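Local atomic coordinates of inositol-3-phosphate synthase (Caenorhabditis elegans, PDB entry 1VKO), a protein that binds nicotinamide-adenine-dinucleotide (NAD) in a Rossmann-type domain and belongs to the myo-inositol-1-phosphate synthase family, forming an assembly of four chains. Residues S29-L34 / E40-Y45; D153-G158 / Q236-E241; Q259-T264 / M269-V274. All blocks are in the same frame, centred on the assembly; numbering follows the deposited sequence.

Contact 1 (S29-L34 / E40-Y45)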
ATOM      1  N   SER A  29     -26.915  28.021 -34.937  1.00 32.50           N
ATOM      2  CA  SER A  29     -26.499  27.184 -36.085  1.00 34.26           C
ATOM      3  C   SER A  29     -27.514  27.092 -37.211  1.00 34.51           C
ATOM      4  O   SER A  29     -28.710  26.962 -36.941  1.00 35.95           O
ATOM      5  CB  SER A  29     -26.137  25.764 -35.625  1.00 32.92           C
ATOM      6  OG  SER A  29     -25.615  24.989 -36.692  1.00 32.20           O
ATOM      7  N   PRO A  30     -27.039  27.143 -38.465  1.00 36.32           N
ATOM      8  CA  PRO A  30     -27.922  26.936 -39.653  1.00 35.51           C
ATOM      9  C   PRO A  30     -28.428  25.505 -39.759  1.00 34.11           C
ATOM     10  O   PRO A  30     -29.292  25.209 -40.593  1.00 31.08           O
ATOM     11  CB  PRO A  30     -27.011  27.258 -40.854  1.00 34.44           C
ATOM     12  CG  PRO A  30     -25.577  27.165 -40.327  1.00 38.92           C
ATOM     13  CD  PRO A  30     -25.644  27.454 -38.853  1.00 34.80           C
ATOM     14  N   ASN A  31     -27.900  24.645 -38.889  1.00 35.35           N
ATOM     15  CA  ASN A  31     -28.152  23.193 -38.903  1.00 34.71           C
ATOM     16  C   ASN A  31     -29.035  22.694 -37.769  1.00 35.68           C
ATOM     17  O   ASN A  31     -29.145  21.500 -37.530  1.00 35.71           O
ATOM     18  CB  ASN A  31     -26.814  22.469 -38.915  1.00 32.74           C
ATOM     19  CG  ASN A  31     -26.100  22.650 -40.228  1.00 32.20           C
ATOM     20  OD1 ASN A  31     -26.736  22.944 -41.210  1.00 32.40           O
ATOM     21  ND2 ASN A  31     -24.790  22.468 -40.255  1.00 33.49           N
ATOM     22  N   VAL A  32     -29.673  23.633 -37.086  1.00 37.82           N
ATOM     23  CA  VAL A  32     -30.488  23.342 -35.921  1.00 40.80           C
ATOM     24  C   VAL A  32     -31.780  24.142 -36.014  1.00 43.10           C
ATOM     25  O   VAL A  32     -31.760  25.329 -36.348  1.00 43.38           O
ATOM     26  CB  VAL A  32     -29.754  23.718 -34.609  1.00 40.52           C
ATOM     27  CG1 VAL A  32     -30.708  23.651 -33.409  1.00 40.64           C
ATOM     28  CG2 VAL A  32     -28.576  22.805 -34.387  1.00 38.23           C
ATOM     29  N   LYS A  33     -32.901  23.495 -35.704  1.00 43.36           N
ATOM     30  CA  LYS A  33     -34.194  24.142 -35.789  1.00 45.14           C
ATOM     31  C   LYS A  33     -35.053  23.685 -34.619  1.00 45.45           C
ATOM     32  O   LYS A  33     -35.243  22.483 -34.423  1.00 45.61           O
ATOM     33  CB  LYS A  33     -34.843  23.822 -37.158  1.00 44.40           C
ATOM     34  CG  LYS A  33     -36.346  24.018 -37.251  1.00 50.43           C
ATOM     35  CD  LYS A  33     -36.791  24.300 -38.697  1.00 58.77           C
ATOM     36  CE  LYS A  33     -38.232  23.840 -38.949  1.00 61.56           C
ATOM     37  NZ  LYS A  33     -38.793  24.370 -40.234  1.00 64.82           N
ATOM     38  N   LEU A  34     -35.549  24.636 -33.830  1.00 46.16           N
ATOM     39  CA  LEU A  34     -36.605  24.325 -32.870  1.00 47.49           C
ATOM     40  C   LEU A  34     -37.973  24.443 -33.542  1.00 49.61           C
ATOM     41  O   LEU A  34     -38.274  25.437 -34.222  1.00 48.64           O
ATOM     42  CB  LEU A  34     -36.538  25.203 -31.610  1.00 47.58           C
ATOM     43  CG  LEU A  34     -37.261  24.724 -30.330  1.00 47.58           C
ATOM     44  CD1 LEU A  34     -36.533  25.225 -29.109  1.00 54.46           C
ATOM     45  CD2 LEU A  34     -38.743  25.125 -30.235  1.00 48.14           C
ATOM     46  N   GLU A  40     -34.279  19.810 -33.803  1.00 33.13           N
ATOM     47  CA  GLU A  40     -33.698  19.080 -34.926  1.00 34.70           C
ATOM     48  C   GLU A  40     -32.257  19.486 -35.149  1.00 32.52           C
ATOM     49  O   GLU A  40     -31.919  20.674 -35.128  1.00 31.72           O
ATOM     50  CB  GLU A  40     -34.496  19.277 -36.213  1.00 35.58           C
ATOM     51  CG  GLU A  40     -34.262  18.172 -37.243  1.00 43.15           C
ATOM     52  CD  GLU A  40     -34.024  18.697 -38.657  1.00 56.67           C
ATOM     53  OE1 GLU A  40     -34.843  19.519 -39.168  1.00 43.54           O
ATOM     54  OE2 GLU A  40     -33.007  18.266 -39.258  1.00 61.13           O
ATOM     55  N   SER A  41     -31.410  18.492 -35.374  1.00 30.80           N
ATOM     56  CA  SER A  41     -29.984  18.726 -35.348  1.00 31.33           C
ATOM     57  C   SER A  41     -29.258  17.855 -36.363  1.00 33.29           C
ATOM     58  O   SER A  41     -29.218  16.635 -36.232  1.00 35.02           O
ATOM     59  CB  SER A  41     -29.462  18.457 -33.936  1.00 30.65           C
ATOM     60  OG  SER A  41     -28.142  18.928 -33.788  1.00 26.28           O
ATOM     61  N   ARG A  42     -28.692  18.486 -37.381  1.00 34.57           N
ATOM     62  CA  ARG A  42     -27.992  17.751 -38.432  1.00 36.00           C
ATOM     63  C   ARG A  42     -26.532  17.679 -38.051  1.00 34.09           C
ATOM     64  O   ARG A  42     -25.914  18.698 -37.768  1.00 33.72           O
ATOM     65  CB  ARG A  42     -28.220  18.390 -39.824  1.00 36.63           C
ATOM     66  CG  ARG A  42     -27.117  18.167 -40.892  1.00 41.28           C
ATOM     67  CD  ARG A  42     -27.365  18.903 -42.224  1.00 60.19           C
ATOM     68  NE  ARG A  42     -28.203  20.115 -42.091  1.00 70.39           N
ATOM     69  CZ  ARG A  42     -29.533  20.171 -42.297  1.00 72.94           C
ATOM     70  NH1 ARG A  42     -30.212  19.087 -42.657  1.00 77.03           N
ATOM     71  NH2 ARG A  42     -30.192  21.315 -42.145  1.00 67.84           N
ATOM     72  N   PHE A  43     -26.006  16.460 -38.018  1.00 34.35           N
ATOM     73  CA  PHE A  43     -24.613  16.200 -37.666  1.00 33.55           C
ATOM     74  C   PHE A  43     -23.945  15.426 -38.799  1.00 33.87           C
ATOM     75  O   PHE A  43     -24.478  14.425 -39.247  1.00 37.64           O
ATOM     76  CB  PHE A  43     -24.569  15.409 -36.358  1.00 32.99           C
ATOM     77  CG  PHE A  43     -23.211  14.853 -36.012  1.00 32.48           C
ATOM     78  CD1 PHE A  43     -22.149  15.701 -35.688  1.00 31.38           C
ATOM     79  CD2 PHE A  43     -22.999  13.475 -36.002  1.00 27.36           C
ATOM     80  CE1 PHE A  43     -20.890  15.179 -35.369  1.00 24.74           C
ATOM     81  CE2 PHE A  43     -21.751  12.953 -35.694  1.00 28.41           C
ATOM     82  CZ  PHE A  43     -20.697  13.814 -35.371  1.00 23.33           C
ATOM     83  N   THR A  44     -22.802  15.906 -39.276  1.00 33.38           N
ATOM     84  CA  THR A  44     -22.031  15.217 -40.304  1.00 31.44           C
ATOM     85  C   THR A  44     -20.986  14.327 -39.638  1.00 32.51           C
ATOM     86  O   THR A  44     -20.028  14.826 -39.051  1.00 32.52           O
ATOM     87  CB  THR A  44     -21.386  16.262 -41.243  1.00 32.81           C
ATOM     88  OG1 THR A  44     -22.403  16.868 -42.072  1.00 32.03           O
ATOM     89  CG2 THR A  44     -20.433  15.612 -42.233  1.00 26.93           C
ATOM     90  N   TYR A  45     -21.190  13.004 -39.705  1.00 32.84           N
ATOM     91  CA  TYR A  45     -20.331  12.018 -39.012  1.00 30.10           C
ATOM     92  C   TYR A  45     -19.099  11.553 -39.829  1.00 30.89           C
ATOM     93  O   TYR A  45     -19.227  11.019 -40.934  1.00 31.53           O
ATOM     94  CB  TYR A  45     -21.188  10.830 -38.528  1.00 30.27           C
ATOM     95  CG  TYR A  45     -20.426   9.678 -37.879  1.00 24.48           C
ATOM     96  CD1 TYR A  45     -19.705   9.870 -36.692  1.00 32.37           C
ATOM     97  CD2 TYR A  45     -20.440   8.395 -38.445  1.00 26.31           C
ATOM     98  CE1 TYR A  45     -19.002   8.825 -36.090  1.00 25.96           C
ATOM     99  CE2 TYR A  45     -19.739   7.322 -37.841  1.00 27.39           C
ATOM    100  CZ  TYR A  45     -19.031   7.559 -36.662  1.00 22.86           C
ATOM    101  OH  TYR A  45     -18.351   6.551 -36.041  1.00 28.77           O
TER
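Asn31 turns its amide back beside its own backbone N (chi1 -70°), and Arg42, which leaves the chain with CG anti to its N, bends at chi3 (26°) so that NE comes to meet that amide. NE of Arg42 reaches OD1 of Asn31 at 3.3 Å, a weak bond but a straight one. OD1 lies at the edge of the guanidinium and in its plane, whereas the amide plane stands nearly perpendicular, at 88°. The backbones of the same two residues are joined too, Arg42 N donating to Asn31 O at 3.1 Å. The hairpin of strands 32-35 and 38-53 is thereby held by both main chain and side chains at the point where the first strand begins.

Further on, Lys33 and Glu40 form an antiparallel hydrogen-bonded pair, with Lys33 N to Glu40 O at 3.0 Å and Glu40 N to Lys33 O at 2.9 Å. Val32 and Ser41 are the non-hydrogen-bonded pair between, and Val32 CA approaches Glu40 O to 3.1 Å in a CA-H...O contact. On the face of Val32 and Ser41, CG2 of Val32 touches Ser41 OG at 3.9 Å, while that hydroxyl is hydrogen-bonded to Ala511 O. Ser29 OG accepts from Asn31 N at 3.2 Å, an ST turn just ahead of the strand. The chemistry implies a surface hairpin joined mainly through its backbone, to which the weak Asn31-Arg42 bond adds a modest side-chain tie.

Contact 2 (D153-G158 / Q236-E241)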
ATOM      1  N   ASP A 153     -36.517  14.538  -9.682  1.00 29.83           N
ATOM      2  CA  ASP A 153     -37.727  14.449 -10.505  1.00 28.48           C
ATOM      3  C   ASP A 153     -38.153  13.010 -10.695  1.00 30.98           C
ATOM      4  O   ASP A 153     -39.139  12.739 -11.421  1.00 33.45           O
ATOM      5  CB  ASP A 153     -37.470  15.008 -11.907  1.00 28.13           C
ATOM      6  CG  ASP A 153     -37.081  16.452 -11.906  1.00 31.42           C
ATOM      7  OD1 ASP A 153     -37.827  17.258 -11.289  1.00 30.86           O
ATOM      8  OD2 ASP A 153     -36.060  16.871 -12.509  1.00 19.31           O
ATOM      9  N   LEU A 154     -37.390  12.080 -10.110  1.00 29.99           N
ATOM     10  CA  LEU A 154     -37.677  10.646 -10.270  1.00 27.18           C
ATOM     11  C   LEU A 154     -38.619  10.196  -9.180  1.00 25.33           C
ATOM     12  O   LEU A 154     -38.371  10.451  -8.003  1.00 24.85           O
ATOM     13  CB  LEU A 154     -36.400   9.798 -10.217  1.00 22.10           C
ATOM     14  CG  LEU A 154     -35.232   9.912 -11.221  1.00 29.57           C
ATOM     15  CD1 LEU A 154     -34.027   9.046 -10.750  1.00 15.42           C
ATOM     16  CD2 LEU A 154     -35.619   9.539 -12.678  1.00 24.88           C
ATOM     17  N   ILE A 155     -39.709   9.547  -9.575  1.00 24.71           N
ATOM     18  CA  ILE A 155     -40.614   8.906  -8.625  1.00 26.34           C
ATOM     19  C   ILE A 155     -40.225   7.441  -8.515  1.00 24.85           C
ATOM     20  O   ILE A 155     -40.198   6.731  -9.526  1.00 30.68           O
ATOM     21  CB  ILE A 155     -42.080   8.976  -9.146  1.00 27.30           C
ATOM     22  CG1 ILE A 155     -42.641  10.410  -9.121  1.00 34.30           C
ATOM     23  CG2 ILE A 155     -42.960   8.068  -8.324  1.00 21.26           C
ATOM     24  CD1 ILE A 155     -42.619  11.139 -10.477  1.00 37.19           C
ATOM     25  N   ILE A 156     -40.002   6.949  -7.303  1.00 21.53           N
ATOM     26  CA  ILE A 156     -39.454   5.611  -7.135  1.00 18.35           C
ATOM     27  C   ILE A 156     -40.278   4.631  -6.286  1.00 16.35           C
ATOM     28  O   ILE A 156     -40.581   4.897  -5.146  1.00 22.25           O
ATOM     29  CB  ILE A 156     -38.039   5.705  -6.563  1.00 18.67           C
ATOM     30  CG1 ILE A 156     -37.114   6.493  -7.489  1.00 18.54           C
ATOM     31  CG2 ILE A 156     -37.509   4.308  -6.214  1.00 15.91           C
ATOM     32  CD1 ILE A 156     -35.648   6.550  -6.992  1.00 24.53           C
ATOM     33  N   SER A 157     -40.612   3.480  -6.849  1.00 11.10           N
ATOM     34  CA  SER A 157     -41.101   2.358  -6.080  1.00 12.21           C
ATOM     35  C   SER A 157     -40.246   1.105  -6.432  1.00 15.59           C
ATOM     36  O   SER A 157     -39.145   1.231  -7.000  1.00 15.03           O
ATOM     37  CB  SER A 157     -42.558   2.109  -6.432  1.00 15.07           C
ATOM     38  OG  SER A 157     -43.090   1.097  -5.598  1.00 25.66           O
ATOM     39  N   GLY A 158     -40.755  -0.072  -6.087  1.00 14.60           N
ATOM     40  CA  GLY A 158     -40.186  -1.310  -6.494  1.00 18.12           C
ATOM     41  C   GLY A 158     -40.503  -2.457  -5.568  1.00 20.54           C
ATOM     42  O   GLY A 158     -41.460  -2.397  -4.798  1.00 18.81           O
ATOM     43  N   GLN A 236     -50.102   4.256 -14.055  1.00 26.67           N
ATOM     44  CA  GLN A 236     -51.401   4.917 -13.803  1.00 30.65           C
ATOM     45  C   GLN A 236     -51.390   5.846 -12.574  1.00 31.79           C
ATOM     46  O   GLN A 236     -51.661   7.043 -12.692  1.00 29.79           O
ATOM     47  CB  GLN A 236     -52.509   3.885 -13.625  1.00 28.83           C
ATOM     48  CG  GLN A 236     -52.847   3.066 -14.871  1.00 42.26           C
ATOM     49  CD  GLN A 236     -54.083   2.161 -14.666  1.00 55.90           C
ATOM     50  OE1 GLN A 236     -55.149   2.641 -14.253  1.00 54.78           O
ATOM     51  NE2 GLN A 236     -53.936   0.862 -14.956  1.00 54.69           N
ATOM     52  N   GLU A 237     -51.087   5.285 -11.404  1.00 31.71           N
ATOM     53  CA  GLU A 237     -51.180   6.003 -10.125  1.00 32.47           C
ATOM     54  C   GLU A 237     -50.371   7.315 -10.067  1.00 33.10           C
ATOM     55  O   GLU A 237     -50.679   8.214  -9.269  1.00 32.43           O
ATOM     56  CB  GLU A 237     -50.758   5.058  -8.999  1.00 33.05           C
ATOM     57  CG  GLU A 237     -50.672   5.652  -7.607  1.00 39.30           C
ATOM     58  CD  GLU A 237     -49.870   4.777  -6.653  1.00 56.99           C
ATOM     59  OE1 GLU A 237     -49.556   3.602  -7.002  1.00 58.69           O
ATOM     60  OE2 GLU A 237     -49.538   5.278  -5.549  1.00 60.99           O
ATOM     61  N   HIS A 238     -49.332   7.437 -10.894  1.00 31.25           N
ATOM     62  CA  HIS A 238     -48.563   8.693 -10.928  1.00 28.72           C
ATOM     63  C   HIS A 238     -48.564   9.312 -12.319  1.00 26.86           C
ATOM     64  O   HIS A 238     -47.931  10.330 -12.540  1.00 27.93           O
ATOM     65  CB  HIS A 238     -47.117   8.507 -10.456  1.00 29.01           C
ATOM     66  CG  HIS A 238     -46.978   8.063  -9.033  1.00 25.94           C
ATOM     67  ND1 HIS A 238     -46.736   6.753  -8.686  1.00 27.25           N
ATOM     68  CD2 HIS A 238     -46.995   8.761  -7.873  1.00 26.73           C
ATOM     69  CE1 HIS A 238     -46.631   6.656  -7.373  1.00 29.74           C
ATOM     70  NE2 HIS A 238     -46.782   7.861  -6.856  1.00 19.57           N
ATOM     71  N   GLU A 239     -49.247   8.682 -13.262  1.00 25.78           N
ATOM     72  CA  GLU A 239     -49.514   9.314 -14.543  1.00 29.11           C
ATOM     73  C   GLU A 239     -48.196   9.571 -15.278  1.00 27.61           C
ATOM     74  O   GLU A 239     -47.967  10.645 -15.842  1.00 29.30           O
ATOM     75  CB  GLU A 239     -50.301  10.612 -14.311  1.00 28.59           C
ATOM     76  CG  GLU A 239     -51.512  10.784 -15.193  1.00 39.07           C
ATOM     77  CD  GLU A 239     -52.623  11.525 -14.464  1.00 49.16           C
ATOM     78  OE1 GLU A 239     -52.396  12.664 -13.991  1.00 46.08           O
ATOM     79  OE2 GLU A 239     -53.720  10.945 -14.346  1.00 52.81           O
ATOM     80  N   LEU A 240     -47.346   8.553 -15.262  1.00 29.28           N
ATOM     81  CA  LEU A 240     -45.980   8.604 -15.775  1.00 26.04           C
ATOM     82  C   LEU A 240     -45.922   8.461 -17.280  1.00 25.81           C
ATOM     83  O   LEU A 240     -46.647   7.674 -17.863  1.00 26.44           O
ATOM     84  CB  LEU A 240     -45.188   7.451 -15.169  1.00 25.23           C
ATOM     85  CG  LEU A 240     -45.170   7.402 -13.640  1.00 26.04           C
ATOM     86  CD1 LEU A 240     -44.642   6.066 -13.167  1.00 11.36           C
ATOM     87  CD2 LEU A 240     -44.360   8.558 -13.030  1.00 23.46           C
ATOM     88  N   GLU A 241     -45.026   9.199 -17.911  1.00 27.20           N
ATOM     89  CA  GLU A 241     -44.793   9.017 -19.332  1.00 28.84           C
ATOM     90  C   GLU A 241     -43.574   8.162 -19.636  1.00 29.22           C
ATOM     91  O   GLU A 241     -43.434   7.736 -20.776  1.00 32.25           O
ATOM     92  CB  GLU A 241     -44.639  10.364 -20.034  1.00 30.62           C
ATOM     93  CG  GLU A 241     -45.846  11.291 -19.938  1.00 37.23           C
ATOM     94  CD  GLU A 241     -45.411  12.738 -19.956  1.00 48.91           C
ATOM     95  OE1 GLU A 241     -44.962  13.208 -21.023  1.00 55.48           O
ATOM     96  OE2 GLU A 241     -45.490  13.395 -18.895  1.00 55.98           O
TER
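Ile155 presents both of its methyl groups to the other segment, each to a different partner. CG2 sits squarely over the His238 imidazole, 3.9 Å from the ring centroid and only 3° off the normal, so that all five ring atoms lie at nearly equal distances from it; this is a CH-pi contact. CD1 instead meets CD2 of Leu240 at 4.0 Å, an apolar touch between branch ends. The first torsion of Ile155 (chi1 -70°) puts CG2 anti to the backbone N and turns it to the imidazole, while CG1, beside that N, carries CD1 to Leu240. On the opposite face of the imidazole lies Glu237 CG, displaced toward the rim, so the ring is held between the preceding residue and the strand.

Strand 154-159 is the edge strand, within this chain, of the parallel sheet of the Rossmann-type fold, and helix 220-238 packs against it before the chain enters strand 242-247 of the same sheet. Glu239, with positive phi, ends the helix in a Schellman motif, and beyond it Leu240 also points toward Ile155.

Farther out, Phe234, one turn back in the helix, touches the side chains of Ile155, Ser157 and Leu240 and meets the His238 ring with planes at about 70°. Lys76 NZ is hydrogen-bonded to His238 O at the helix end. On the sheet side, backbone hydrogen bonds from Ile155 to Thr77 and Leu79 fix the strand against 77-82.

Contact 3 (Q259-T264 / M269-V274)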
ATOM      1  N   GLN A 259     -31.220 -22.857 -27.702  1.00 48.56           N
ATOM      2  CA  GLN A 259     -32.471 -22.825 -28.452  1.00 50.12           C
ATOM      3  C   GLN A 259     -33.401 -23.883 -27.894  1.00 48.70           C
ATOM      4  O   GLN A 259     -32.958 -24.983 -27.545  1.00 48.85           O
ATOM      5  CB  GLN A 259     -32.263 -22.976 -29.969  1.00 51.22           C
ATOM      6  CG  GLN A 259     -31.206 -23.991 -30.406  1.00 59.93           C
ATOM      7  CD  GLN A 259     -31.002 -24.000 -31.923  1.00 71.92           C
ATOM      8  OE1 GLN A 259     -31.915 -24.357 -32.680  1.00 72.08           O
ATOM      9  NE2 GLN A 259     -29.811 -23.602 -32.365  1.00 73.15           N
ATOM     10  N   GLY A 260     -34.684 -23.531 -27.808  1.00 48.06           N
ATOM     11  CA  GLY A 260     -35.680 -24.319 -27.083  1.00 46.23           C
ATOM     12  C   GLY A 260     -36.103 -23.581 -25.825  1.00 45.99           C
ATOM     13  O   GLY A 260     -37.277 -23.652 -25.396  1.00 46.68           O
ATOM     14  N   LEU A 261     -35.146 -22.850 -25.243  1.00 41.81           N
ATOM     15  CA  LEU A 261     -35.336 -22.221 -23.948  1.00 35.48           C
ATOM     16  C   LEU A 261     -35.486 -20.721 -24.037  1.00 33.55           C
ATOM     17  O   LEU A 261     -36.508 -20.177 -23.607  1.00 36.50           O
ATOM     18  CB  LEU A 261     -34.190 -22.591 -23.009  1.00 36.44           C
ATOM     19  CG  LEU A 261     -34.042 -21.879 -21.652  1.00 34.30           C
ATOM     20  CD1 LEU A 261     -35.176 -22.185 -20.680  1.00 20.27           C
ATOM     21  CD2 LEU A 261     -32.718 -22.251 -21.067  1.00 21.86           C
ATOM     22  N   ASN A 262     -34.487 -20.048 -24.601  1.00 31.48           N
ATOM     23  CA  ASN A 262     -34.413 -18.585 -24.539  1.00 30.47           C
ATOM     24  C   ASN A 262     -33.558 -17.911 -25.628  1.00 30.94           C
ATOM     25  O   ASN A 262     -33.098 -16.781 -25.449  1.00 31.41           O
ATOM     26  CB  ASN A 262     -33.971 -18.148 -23.122  1.00 28.29           C
ATOM     27  CG  ASN A 262     -32.598 -18.708 -22.733  1.00 30.88           C
ATOM     28  OD1 ASN A 262     -31.801 -19.058 -23.601  1.00 23.28           O
ATOM     29  ND2 ASN A 262     -32.320 -18.787 -21.422  1.00 22.34           N
ATOM     30  N   ALA A 263     -33.356 -18.583 -26.764  1.00 34.59           N
ATOM     31  CA  ALA A 263     -32.614 -17.983 -27.895  1.00 36.19           C
ATOM     32  C   ALA A 263     -33.459 -16.976 -28.668  1.00 38.91           C
ATOM     33  O   ALA A 263     -32.910 -16.038 -29.288  1.00 41.54           O
ATOM     34  CB  ALA A 263     -32.070 -19.046 -28.842  1.00 36.94           C
ATOM     35  N   THR A 264     -34.782 -17.160 -28.651  1.00 37.66           N
ATOM     36  CA  THR A 264     -35.674 -16.210 -29.314  1.00 36.83           C
ATOM     37  C   THR A 264     -36.741 -15.727 -28.366  1.00 37.26           C
ATOM     38  O   THR A 264     -36.944 -16.323 -27.318  1.00 38.24           O
ATOM     39  CB  THR A 264     -36.375 -16.847 -30.508  1.00 37.05           C
ATOM     40  OG1 THR A 264     -37.489 -17.616 -30.027  1.00 40.85           O
ATOM     41  CG2 THR A 264     -35.459 -17.841 -31.235  1.00 33.29           C
ATOM     42  N   MET A 269     -41.032 -16.645 -24.140  1.00 35.17           N
ATOM     43  CA  MET A 269     -42.458 -16.560 -23.775  1.00 35.02           C
ATOM     44  C   MET A 269     -43.032 -17.929 -23.536  1.00 34.58           C
ATOM     45  O   MET A 269     -43.757 -18.136 -22.567  1.00 34.09           O
ATOM     46  CB  MET A 269     -43.313 -15.881 -24.860  1.00 35.77           C
ATOM     47  CG  MET A 269     -43.005 -14.424 -25.105  1.00 36.18           C
ATOM     48  SD  MET A 269     -42.808 -13.501 -23.586  1.00 37.10           S
ATOM     49  CE  MET A 269     -44.510 -13.380 -23.013  1.00 35.98           C
ATOM     50  N   GLU A 270     -42.721 -18.862 -24.428  1.00 35.41           N
ATOM     51  CA  GLU A 270     -43.183 -20.237 -24.241  1.00 36.22           C
ATOM     52  C   GLU A 270     -42.615 -20.869 -22.955  1.00 35.30           C
ATOM     53  O   GLU A 270     -43.379 -21.467 -22.193  1.00 38.28           O
ATOM     54  CB  GLU A 270     -42.915 -21.103 -25.485  1.00 36.51           C
ATOM     55  CG  GLU A 270     -43.267 -22.589 -25.327  1.00 40.77           C
ATOM     56  CD  GLU A 270     -44.764 -22.910 -25.353  1.00 45.41           C
ATOM     57  OE1 GLU A 270     -45.606 -21.989 -25.334  1.00 39.17           O
ATOM     58  OE2 GLU A 270     -45.105 -24.115 -25.381  1.00 51.32           O
ATOM     59  N   SER A 271     -41.308 -20.726 -22.697  1.00 32.41           N
ATOM     60  CA  SER A 271     -40.715 -21.296 -21.470  1.00 31.79           C
ATOM     61  C   SER A 271     -41.442 -20.798 -20.200  1.00 33.69           C
ATOM     62  O   SER A 271     -41.618 -21.554 -19.232  1.00 34.24           O
ATOM     63  CB  SER A 271     -39.222 -21.014 -21.368  1.00 27.99           C
ATOM     64  OG  SER A 271     -38.544 -21.409 -22.546  1.00 29.44           O
ATOM     65  N   ILE A 272     -41.882 -19.542 -20.214  1.00 33.16           N
ATOM     66  CA  ILE A 272     -42.656 -18.995 -19.090  1.00 32.29           C
ATOM     67  C   ILE A 272     -44.049 -19.636 -19.008  1.00 31.89           C
ATOM     68  O   ILE A 272     -44.576 -19.905 -17.930  1.00 29.75           O
ATOM     69  CB  ILE A 272     -42.759 -17.463 -19.198  1.00 31.58           C
ATOM     70  CG1 ILE A 272     -41.363 -16.830 -19.194  1.00 30.97           C
ATOM     71  CG2 ILE A 272     -43.640 -16.889 -18.069  1.00 31.28           C
ATOM     72  CD1 ILE A 272     -41.348 -15.301 -19.372  1.00 21.77           C
ATOM     73  N   ARG A 273     -44.648 -19.869 -20.165  1.00 35.32           N
ATOM     74  CA  ARG A 273     -45.968 -20.490 -20.216  1.00 36.04           C
ATOM     75  C   ARG A 273     -45.935 -21.932 -19.676  1.00 33.30           C
ATOM     76  O   ARG A 273     -46.767 -22.288 -18.866  1.00 33.98           O
ATOM     77  CB  ARG A 273     -46.530 -20.446 -21.637  1.00 36.02           C
ATOM     78  CG  ARG A 273     -48.078 -20.312 -21.717  1.00 41.80           C
ATOM     79  CD  ARG A 273     -48.637 -20.689 -23.089  1.00 46.53           C
ATOM     80  NE  ARG A 273     -48.098 -21.998 -23.440  1.00 42.30           N
ATOM     81  CZ  ARG A 273     -48.812 -23.102 -23.532  1.00 46.89           C
ATOM     82  NH1 ARG A 273     -50.131 -23.048 -23.371  1.00 47.25           N
ATOM     83  NH2 ARG A 273     -48.208 -24.253 -23.810  1.00 36.41           N
ATOM     84  N   VAL A 274     -44.956 -22.725 -20.103  1.00 30.14           N
ATOM     85  CA  VAL A 274     -44.833 -24.139 -19.696  1.00 28.65           C
ATOM     86  C   VAL A 274     -44.055 -24.339 -18.374  1.00 31.63           C
ATOM     87  O   VAL A 274     -43.722 -25.460 -18.013  1.00 31.73           O
ATOM     88  CB  VAL A 274     -44.156 -25.022 -20.803  1.00 25.31           C
ATOM     89  CG1 VAL A 274     -44.863 -24.938 -22.108  1.00 22.89           C
ATOM     90  CG2 VAL A 274     -42.717 -24.648 -20.983  1.00 24.96           C
TER
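The flat group at the centre of this contact is the peptide carbonyl of Leu261, met in its plane by Ser271 OG, which donates onto a lone pair of Leu261 O. The bond between Ser271 OG and Leu261 O is short, 2.6 Å, and its C=O...donor angle of 125° is what lone-pair geometry calls for. A second flat pair lies within the helix, where Arg273 NE reaches Glu270 OE1 at 3.1 Å from above the carboxylate plane, the oxygen itself lying out of the guanidinium plane; it is a salt bridge between residues three apart in the helix.

Thr264 is the N-cap of helix 265-273, its OG1 accepting from the backbone N of Glu267. Residues 259-264, the segment that precedes this helix, follow strand 242-247 of the Rossmann-type fold. Glu267 OE1 accepts from Ala263 N, and Glu267 O is hydrogen-bonded to Ser271 OG. The hydroxyl therefore has two carbonyls to serve with one hydrogen, one in its own helix and one in the loop.

Ser271 can bridge them because its OG stands beside its backbone N (chi1 -52°). Asn262 ND2 is hydrogen-bonded to Asp256 O, earlier in the same loop. Although the side chain of Leu261 sets out away from the helix, it curls back and brings CD1 to 3.9 Å from Ser271 OG.

In the fold
The three contacts come one after another along the chain. Contact 1 lies in the antiparallel sheet at the surface, on the hairpin of strands 32-35 and 38-53, and packs on a second subunit. Contacts 2 and 3 both belong to the Rossmann-type part and flank strand 242-247: helix 220-238 leads into it, and the loop of contact 3 follows it. Between centres, contacts 2 and 3 are about 31 Å apart, and contact 1 lies about 33 Å from contact 2 and about 44 Å from contact 3. Contact 1 thus sits on the side of the subunit interface, whereas no other chain of the assembly touches contacts 2 and 3.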